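Local coordinates for transglutaminase-like domain-containing protein (Streptococcus suis, PDB 4XZ7) that probably catalyses transglutamination through its transglutaminase-like domain, and acts as an antiphagocytic virulence factor whose N-terminal part forms a homodimer, at residues S363-M366 and D372-L375; D215-F220 and R273-L278. All blocks are in the same frame, centred on the assembly; numbering follows the deposited sequence.

Interaction 1 of 2, residues S363-M366 and D372-L375; sequences SWAM and DLLL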
loop_
_atom_site.group_PDB
_atom_site.type_symbol
_atom_site.label_atom_id
_atom_site.label_comp_id
_atom_site.label_asym_id
_atom_site.label_seq_id
_atom_site.Cartn_x
_atom_site.Cartn_y
_atom_site.Cartn_z
ATOM N N SER B 363 -1.869 37.267 12.269
ATOM C CA SER B 363 -2.130 38.250 13.329
ATOM C C SER B 363 -2.393 37.548 14.647
ATOM O O SER B 363 -1.938 37.989 15.692
ATOM C CB SER B 363 -3.308 39.159 12.968
ATOM O OG SER B 363 -2.967 39.989 11.871
ATOM N N TRP B 364 -3.097 36.425 14.569
ATOM C CA TRP B 364 -3.401 35.608 15.734
ATOM C C TRP B 364 -2.166 34.908 16.305
ATOM O O TRP B 364 -1.923 34.942 17.512
ATOM C CB TRP B 364 -4.465 34.571 15.365
ATOM C CG TRP B 364 -4.831 33.667 16.483
ATOM C CD1 TRP B 364 -5.729 33.922 17.481
ATOM C CD2 TRP B 364 -4.314 32.355 16.730
ATOM N NE1 TRP B 364 -5.808 32.845 18.328
ATOM C CE2 TRP B 364 -4.950 31.870 17.893
ATOM C CE3 TRP B 364 -3.391 31.532 16.068
ATOM C CZ2 TRP B 364 -4.681 30.606 18.423
ATOM C CZ3 TRP B 364 -3.121 30.281 16.597
ATOM C CH2 TRP B 364 -3.768 29.831 17.767
ATOM N N ALA B 365 -1.394 34.271 15.428
ATOM C CA ALA B 365 -0.269 33.440 15.848
ATOM C C ALA B 365 0.841 34.264 16.497
ATOM O O ALA B 365 1.399 33.871 17.519
ATOM C CB ALA B 365 0.281 32.650 14.655
ATOM N N MET B 366 1.154 35.411 15.907
ATOM C CA MET B 366 2.219 36.260 16.425
ATOM C C MET B 366 1.927 36.713 17.849
ATOM O O MET B 366 2.838 37.102 18.578
ATOM C CB MET B 366 2.427 37.477 15.524
ATOM C CG MET B 366 1.383 38.562 15.676
ATOM S SD MET B 366 1.490 39.765 14.339
ATOM C CE MET B 366 0.317 40.996 14.910
ATOM N N ASP B 372 2.569 27.396 23.100
ATOM C CA ASP B 372 1.204 27.009 22.735
ATOM C C ASP B 372 1.108 26.654 21.258
ATOM O O ASP B 372 0.375 25.738 20.886
ATOM C CB ASP B 372 0.211 28.130 23.049
ATOM C CG ASP B 372 -0.073 28.259 24.522
ATOM O OD1 ASP B 372 0.143 27.257 25.242
ATOM O OD2 ASP B 372 -0.508 29.355 24.950
ATOM N N LEU B 373 1.852 27.375 20.418
ATOM C CA LEU B 373 1.819 27.133 18.977
ATOM C C LEU B 373 2.289 25.712 18.626
ATOM O O LEU B 373 2.008 25.203 17.538
ATOM C CB LEU B 373 2.673 28.170 18.243
ATOM C CG LEU B 373 2.257 29.645 18.322
ATOM C CD1 LEU B 373 3.107 30.486 17.374
ATOM C CD2 LEU B 373 0.776 29.838 18.031
ATOM N N LEU B 374 3.004 25.080 19.548
ATOM C CA LEU B 374 3.479 23.711 19.363
ATOM C C LEU B 374 2.386 22.653 19.567
ATOM O O LEU B 374 2.547 21.503 19.136
ATOM C CB LEU B 374 4.628 23.424 20.325
ATOM C CG LEU B 374 5.958 24.099 20.040
ATOM C CD1 LEU B 374 6.923 23.839 21.196
ATOM C CD2 LEU B 374 6.526 23.554 18.721
ATOM N N LEU B 375 1.308 23.041 20.256
ATOM C CA LEU B 375 0.145 22.182 20.531
ATOM C C LEU B 375 0.413 21.038 21.497
ATOM O O LEU B 375 -0.428 20.710 22.334
ATOM C CB LEU B 375 -0.419 21.584 19.235
ATOM C CG LEU B 375 -1.169 22.521 18.288
ATOM C CD1 LEU B 375 -2.005 21.703 17.298
ATOM C CD2 LEU B 375 -2.034 23.522 19.058
#
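With CG anti to the backbone N (chi1 179°), Trp364 lays its indole along the helix end until the six-membered ring reaches Leu373, whose own CG stands anti to the carbonyl carbon (chi1 -63°) and sends the methyl fork toward the helix. The two side chains pass each other in opposite directions. Their meeting is loose and apolar: CZ3 of Trp364 lies 4.2 Å from CD2 of Leu373, and the methyl approaches the indole obliquely. The same leucine fork also takes in Ala365. Its CD1 sits 3.8 Å from the carbonyl O of Ala365, while CD2 comes within 4.4 Å of Ala365 CB, so one branched side chain touches two successive residues of the helix. This is a small example of a short connection closed by van der Waals packing, since the 109 Å² buried between the segments contains no polar bond. Polar bonds lie within or beside the segments: Leu375 N donates to Asp372 O at 2.9 Å, and the carbonyl of Trp364 accepts from the side chain of Gln368 in the connecting loop. Leu373 also packs on Pro281 and on Asn276 of helix 264-277, Ala365 rests on Trp306 of strand 305-309, and Asn133 and Leu137 of the second subunit touch Trp364 and Leu373. The contact therefore joins the end of helix 359-365 to the loop after it, between the sheet, helix 264-277 and the dimer partner.

Interaction 2 of 2, residues D215-F220 and R273-L278; sequences DKVKAF and RAFNML
A CH-pi contact, an oblique aromatic pair and the packing of a valine on a phenyl ring join Phe220 and Val217 to Ala274 and Phe275, a compact illustration of how two helix segments can pack through apolar side chains. In the CH-pi contact, Ala274 CB stands over one face of the Phe220 ring, 3.8 Å from its centroid. It is displaced toward the rim, and its nearest ring atom is Phe220 CZ at 3.4 Å. Phe220 reaches this place because its CG is anti to the backbone N (chi1 -176°), which extends the ring toward the other helix. The aromatic pair is formed by Phe220 and Phe275, with centroids 5.8 Å apart and planes inclined at 70°; CD2 of Phe220 approaches CE1 of Phe275 to 3.9 Å. In the third kind of contact, Val217 crosses Phe275 at about a right angle. Its CG1 meets Phe275 CZ at 3.7 Å, whereas CG2 lies over one face of that ring, toward the rim. All four residues are buried. The segment axes run roughly antiparallel, at 145°, with a closest approach of 11.2 Å, a separation bridged by the two phenyl rings. Around this core, Phe220 also touches Ser205 of helix 188-205, while Val217 and Phe275 pack on Tyr302 and Val300 of strand 294-302, so helices 213-227 and 264-277 meet between a third helix and the sheet of the transglutaminase-like domain.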
loop_
_atom_site.group_PDB
_atom_site.type_symbol
_atom_site.label_atom_id
_atom_site.label_comp_id
_atom_site.label_asym_id
_atom_site.label_seq_id
_atom_site.Cartn_x
_atom_site.Cartn_y
_atom_site.Cartn_z
ATOM N N ASP B 215 19.143 35.711 11.935
ATOM C CA ASP B 215 20.304 34.851 11.772
ATOM C C ASP B 215 20.019 33.444 12.279
ATOM O O ASP B 215 20.628 32.481 11.811
ATOM C CB ASP B 215 21.521 35.445 12.473
ATOM C CG ASP B 215 22.165 36.567 11.662
ATOM O OD1 ASP B 215 22.080 36.521 10.416
ATOM O OD2 ASP B 215 22.753 37.492 12.263
ATOM N N LYS B 216 19.090 33.321 13.222
ATOM C CA LYS B 216 18.646 31.998 13.665
ATOM C C LYS B 216 18.017 31.274 12.491
ATOM O O LYS B 216 18.411 30.145 12.164
ATOM C CB LYS B 216 17.662 32.104 14.831
ATOM C CG LYS B 216 18.221 32.872 16.033
ATOM C CD LYS B 216 17.354 32.713 17.282
ATOM C CE LYS B 216 17.738 33.725 18.353
ATOM N NZ LYS B 216 16.844 33.606 19.543
ATOM N N VAL B 217 17.056 31.941 11.845
ATOM C CA VAL B 217 16.409 31.387 10.648
ATOM C C VAL B 217 17.439 30.986 9.592
ATOM O O VAL B 217 17.447 29.838 9.108
ATOM C CB VAL B 217 15.416 32.390 10.011
ATOM C CG1 VAL B 217 14.891 31.842 8.698
ATOM C CG2 VAL B 217 14.258 32.680 10.947
ATOM N N LYS B 218 18.306 31.937 9.251
ATOM C CA LYS B 218 19.335 31.737 8.234
ATOM C C LYS B 218 20.137 30.472 8.549
ATOM O O LYS B 218 20.263 29.563 7.715
ATOM C CB LYS B 218 20.252 32.973 8.162
ATOM C CG LYS B 218 21.126 33.083 6.928
ATOM C CD LYS B 218 22.204 34.174 7.109
ATOM C CE LYS B 218 21.613 35.557 7.398
ATOM N NZ LYS B 218 21.069 36.234 6.179
ATOM N N ALA B 219 20.628 30.402 9.779
ATOM C CA ALA B 219 21.444 29.281 10.227
ATOM C C ALA B 219 20.715 27.937 10.120
ATOM O O ALA B 219 21.269 26.960 9.593
ATOM C CB ALA B 219 21.893 29.515 11.656
ATOM N N PHE B 220 19.482 27.871 10.622
ATOM C CA PHE B 220 18.770 26.589 10.579
ATOM C C PHE B 220 18.468 26.135 9.136
ATOM O O PHE B 220 18.726 24.986 8.754
ATOM C CB PHE B 220 17.472 26.646 11.380
ATOM C CG PHE B 220 16.765 25.328 11.430
ATOM C CD1 PHE B 220 17.209 24.328 12.278
ATOM C CD2 PHE B 220 15.687 25.071 10.597
ATOM C CE1 PHE B 220 16.572 23.102 12.311
ATOM C CE2 PHE B 220 15.052 23.854 10.618
ATOM C CZ PHE B 220 15.491 22.864 11.467
ATOM N N ARG B 273 8.143 23.633 12.345
ATOM C CA ARG B 273 8.200 23.039 13.683
ATOM C C ARG B 273 9.395 23.598 14.453
ATOM O O ARG B 273 9.239 24.085 15.574
ATOM C CB ARG B 273 8.283 21.513 13.617
ATOM C CG ARG B 273 8.176 20.831 14.967
ATOM C CD ARG B 273 6.748 20.852 15.506
ATOM N NE ARG B 273 6.638 20.124 16.768
ATOM C CZ ARG B 273 5.623 20.256 17.612
ATOM N NH1 ARG B 273 4.625 21.080 17.324
ATOM N NH2 ARG B 273 5.604 19.575 18.746
ATOM N N ALA B 274 10.575 23.548 13.839
ATOM C CA ALA B 274 11.797 24.085 14.453
ATOM C C ALA B 274 11.706 25.568 14.855
ATOM O O ALA B 274 12.199 25.963 15.907
ATOM C CB ALA B 274 12.958 23.888 13.515
ATOM N N PHE B 275 11.090 26.388 14.010
ATOM C CA PHE B 275 10.979 27.815 14.276
ATOM C C PHE B 275 10.035 28.103 15.437
ATOM O O PHE B 275 10.248 29.046 16.201
ATOM C CB PHE B 275 10.502 28.556 13.027
ATOM C CG PHE B 275 11.514 28.570 11.909
ATOM C CD1 PHE B 275 12.870 28.476 12.186
ATOM C CD2 PHE B 275 11.109 28.675 10.590
ATOM C CE1 PHE B 275 13.810 28.496 11.157
ATOM C CE2 PHE B 275 12.046 28.691 9.551
ATOM C CZ PHE B 275 13.394 28.599 9.840
ATOM N N ASN B 276 8.978 27.304 15.552
ATOM C CA ASN B 276 8.056 27.465 16.666
ATOM C C ASN B 276 8.781 27.110 17.957
ATOM O O ASN B 276 8.625 27.801 18.962
ATOM C CB ASN B 276 6.793 26.620 16.481
ATOM C CG ASN B 276 5.799 27.261 15.528
ATOM O OD1 ASN B 276 5.656 28.478 15.497
ATOM N ND2 ASN B 276 5.121 26.439 14.725
ATOM N N MET B 277 9.589 26.052 17.928
ATOM C CA MET B 277 10.418 25.720 19.079
ATOM C C MET B 277 11.326 26.895 19.465
ATOM O O MET B 277 11.529 27.170 20.647
ATOM C CB MET B 277 11.262 24.481 18.795
ATOM C CG MET B 277 10.472 23.173 18.789
ATOM S SD MET B 277 11.467 21.748 18.327
ATOM C CE MET B 277 12.748 21.781 19.578
ATOM N N LEU B 278 11.856 27.588 18.461
ATOM C CA LEU B 278 12.810 28.671 18.679
ATOM C C LEU B 278 12.139 29.993 19.037
ATOM O O LEU B 278 12.796 31.024 19.121
ATOM C CB LEU B 278 13.676 28.860 17.430
ATOM C CG LEU B 278 14.682 27.759 17.096
ATOM C CD1 LEU B 278 15.200 27.895 15.661
ATOM C CD2 LEU B 278 15.831 27.778 18.094
#

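In the fold
Followed from the N terminus, beyond two mixed sheets and helix 188-205, the chain runs through helix 213-227 and, after a largely helical excursion, returns along helix 264-277, where interaction 2 closes a loop of 52 intervening residues. It then builds the five-stranded sheet and helix 359-365 before interaction 1 closes a short connection of five residues. The two closures are in series, neither nested nor crossed, with centres about 15 Å apart. They nevertheless touch in space: Arg273 NH1 probably hydrogen-bonds to Leu374 O, and Leu374 packs on Asn276 and Met277. Helix 264-277 is thus shared, joining helix 213-227 to the C-terminal turn.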